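Local coordinates for putative uncharacterized protein (Coprinopsis cinerea, PDB 3W9A) that probably hydrolyses beta-glucan chains, as the beta-jelly-roll catalytic domain of a fungal glycoside hydrolase family 131 enzyme, at residues V203-I206 with V207-P211. Sequence-based numbering, arbitrary orientation.
Sequences VLRI and VNRNP
Between R205, the last residue of strand 203-205, and V207 the chain bends: the strand runs extended until I206, where phi/psi of -69°/-53° turn it, and from V207 it opens out again as a loop that curls about the arginine, with a cis peptide bond before P211. The contact is local, the side chain of R205 reaching round the bend to the backbone that follows. R205 grips V207 O side-on, with NE and NH2 both 2.9 Å away and the oxygen in the guanidinium plane. NE comes nearly along the C=O axis, whereas NH2 is tilted from the carbonyl plane. R205 NH2 gives a second, weak bond to R209 O at 3.1 Å. At NH1, a water accepts from R205 NH1 at 2.7 Å and donates to P211 O at 2.7 Å. With CG anti to the backbone N, the chain bends at chi3 (80°), which brings the planar head beside the loop. Arginine suits this place because its flat head carries several N-H groups fanned in one plane. Methylene CG of R209 lies 3.6 Å from R205 NH2, while the guanidinium of R209 makes a long, weak ion pair with D109. E213 adds a salt bridge to R205 NH1. A leucine in place of R205 would probably leave V207 O without either donor and E213 without its charged mate. N208 ND2 ties the loop to the backbone of T68 and Q75. Strand 203-205 itself lies between strands 77-83 and 114-119 in one antiparallel sheet of the jelly roll, and the loop leads on to strand 213-224 of the other.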
ATOM      1  N   VAL A 203      -1.358  -5.784   3.821  1.00 10.99           N
ATOM      2  CA  VAL A 203      -0.879  -5.823   5.204  1.00 11.30           C
ATOM      3  C   VAL A 203      -0.525  -7.215   5.636  1.00 10.95           C
ATOM      4  O   VAL A 203      -1.296  -8.153   5.410  1.00 11.03           O
ATOM      5  CB  VAL A 203      -1.966  -5.352   6.189  1.00 11.56           C
ATOM      6  CG1 VAL A 203      -1.395  -5.249   7.595  1.00 11.93           C
ATOM      7  CG2 VAL A 203      -2.526  -4.022   5.745  1.00 11.79           C
ATOM      8  N   LEU A 204       0.641  -7.327   6.264  1.00 11.17           N
ATOM      9  CA  LEU A 204       1.058  -8.518   6.959  1.00 11.27           C
ATOM     10  C   LEU A 204       1.217  -8.151   8.408  1.00 11.61           C
ATOM     11  O   LEU A 204       1.830  -7.116   8.726  1.00 11.57           O
ATOM     12  CB  LEU A 204       2.389  -9.040   6.397  1.00 11.59           C
ATOM     13  CG  LEU A 204       3.065 -10.256   7.060  1.00 11.59           C
ATOM     14  CD1 LEU A 204       3.931 -10.936   6.014  1.00 11.76           C
ATOM     15  CD2 LEU A 204       3.927  -9.877   8.264  1.00 11.78           C
ATOM     16  N   ARG A 205       0.650  -8.977   9.286  1.00 11.60           N
ATOM     17  CA  ARG A 205       0.989  -8.936  10.719  1.00 12.06           C
ATOM     18  C   ARG A 205       1.514 -10.303  11.178  1.00 12.11           C
ATOM     19  O   ARG A 205       0.898 -11.339  10.890  1.00 11.61           O
ATOM     20  CB  ARG A 205      -0.221  -8.540  11.569  1.00 11.87           C
ATOM     21  CG  ARG A 205       0.180  -7.949  12.900  1.00 11.97           C
ATOM     22  CD  ARG A 205      -1.035  -7.591  13.737  1.00 11.94           C
ATOM     23  NE  ARG A 205      -1.586  -8.761  14.395  1.00 11.91           N
ATOM     24  CZ  ARG A 205      -2.735  -8.789  15.057  1.00 12.04           C
ATOM     25  NH1 ARG A 205      -3.510  -7.705  15.158  1.00 11.93           N
ATOM     26  NH2 ARG A 205      -3.106  -9.913  15.637  1.00 12.40           N
ATOM     27  N   ILE A 206       2.625 -10.304  11.911  1.00 12.36           N
ATOM     28  CA  ILE A 206       3.271 -11.560  12.299  1.00 12.90           C
ATOM     29  C   ILE A 206       2.427 -12.326  13.317  1.00 12.84           C
ATOM     30  O   ILE A 206       2.133 -13.494  13.098  1.00 12.34           O
ATOM     31  CB  ILE A 206       4.715 -11.362  12.814  1.00 13.54           C
ATOM     32  CG1 ILE A 206       5.626 -10.835  11.698  1.00 13.75           C
ATOM     33  CG2 ILE A 206       5.318 -12.674  13.328  1.00 13.94           C
ATOM     34  CD1 ILE A 206       6.948 -10.299  12.196  1.00 14.02           C
ATOM     35  N   VAL A 207       2.038 -11.679  14.410  1.00 13.05           N
ATOM     36  CA  VAL A 207       1.280 -12.355  15.480  1.00 13.07           C
ATOM     37  C   VAL A 207      -0.193 -12.494  15.111  1.00 13.45           C
ATOM     38  O   VAL A 207      -0.842 -11.511  14.777  1.00 13.69           O
ATOM     39  CB  VAL A 207       1.406 -11.609  16.819  1.00 13.37           C
ATOM     40  CG1 VAL A 207       0.496 -12.224  17.885  1.00 13.84           C
ATOM     41  CG2 VAL A 207       2.848 -11.647  17.283  1.00 13.62           C
ATOM     42  N   ASN A 208      -0.712 -13.721  15.177  1.00 13.04           N
ATOM     43  CA  ASN A 208      -2.091 -14.007  14.812  1.00 13.00           C
ATOM     44  C   ASN A 208      -3.003 -14.042  16.040  1.00 13.12           C
ATOM     45  O   ASN A 208      -2.855 -14.901  16.924  1.00 13.24           O
ATOM     46  CB  ASN A 208      -2.133 -15.342  14.084  1.00 12.75           C
ATOM     47  CG  ASN A 208      -3.522 -15.730  13.611  1.00 12.82           C
ATOM     48  OD1 ASN A 208      -4.526 -15.557  14.315  1.00 12.97           O
ATOM     49  ND2 ASN A 208      -3.584 -16.282  12.410  1.00 12.81           N
ATOM     50  N   ARG A 209      -3.931 -13.102  16.097  1.00 13.24           N
ATOM     51  CA  ARG A 209      -5.031 -13.161  17.060  1.00 13.64           C
ATOM     52  C   ARG A 209      -6.094 -12.115  16.750  1.00 14.24           C
ATOM     53  O   ARG A 209      -5.864 -11.181  15.972  1.00 15.01           O
ATOM     54  CB  ARG A 209      -4.535 -12.972  18.501  1.00 13.42           C
ATOM     55  CG  ARG A 209      -3.707 -11.713  18.716  1.00 13.51           C
ATOM     56  CD  ARG A 209      -3.612 -11.436  20.194  1.00 13.72           C
ATOM     57  NE  ARG A 209      -2.936 -10.186  20.557  1.00 14.20           N
ATOM     58  CZ  ARG A 209      -1.717 -10.103  21.074  1.00 14.59           C
ATOM     59  NH1 ARG A 209      -0.989 -11.184  21.254  1.00 15.17           N
ATOM     60  NH2 ARG A 209      -1.214  -8.924  21.407  1.00 15.43           N
ATOM     61  N   ASN A 210      -7.267 -12.321  17.340  1.00 14.66           N
ATOM     62  CA  ASN A 210      -8.318 -11.327  17.366  1.00 14.99           C
ATOM     63  C   ASN A 210      -7.944 -10.169  18.264  1.00 14.42           C
ATOM     64  O   ASN A 210      -7.083 -10.312  19.142  1.00 14.23           O
ATOM     65  CB  ASN A 210      -9.612 -11.945  17.883  1.00 16.01           C
ATOM     66  CG  ASN A 210     -10.292 -12.815  16.852  1.00 17.32           C
ATOM     67  OD1 ASN A 210     -10.364 -12.466  15.673  1.00 17.97           O
ATOM     68  ND2 ASN A 210     -10.804 -13.960  17.298  1.00 17.80           N
ATOM     69  N   PRO A 211      -8.606  -9.018  18.076  1.00 13.84           N
ATOM     70  CA  PRO A 211      -9.645  -8.721  17.107  1.00 13.40           C
ATOM     71  C   PRO A 211      -9.076  -8.353  15.742  1.00 12.84           C
ATOM     72  O   PRO A 211      -7.843  -8.239  15.604  1.00 12.66           O
ATOM     73  CB  PRO A 211     -10.358  -7.524  17.749  1.00 13.61           C
ATOM     74  CG  PRO A 211      -9.290  -6.810  18.467  1.00 13.56           C
ATOM     75  CD  PRO A 211      -8.327  -7.854  18.939  1.00 13.98           C
TER
HETATM   76  O   HOH W   1      -5.557  -7.965  16.975  1.00 12.59           O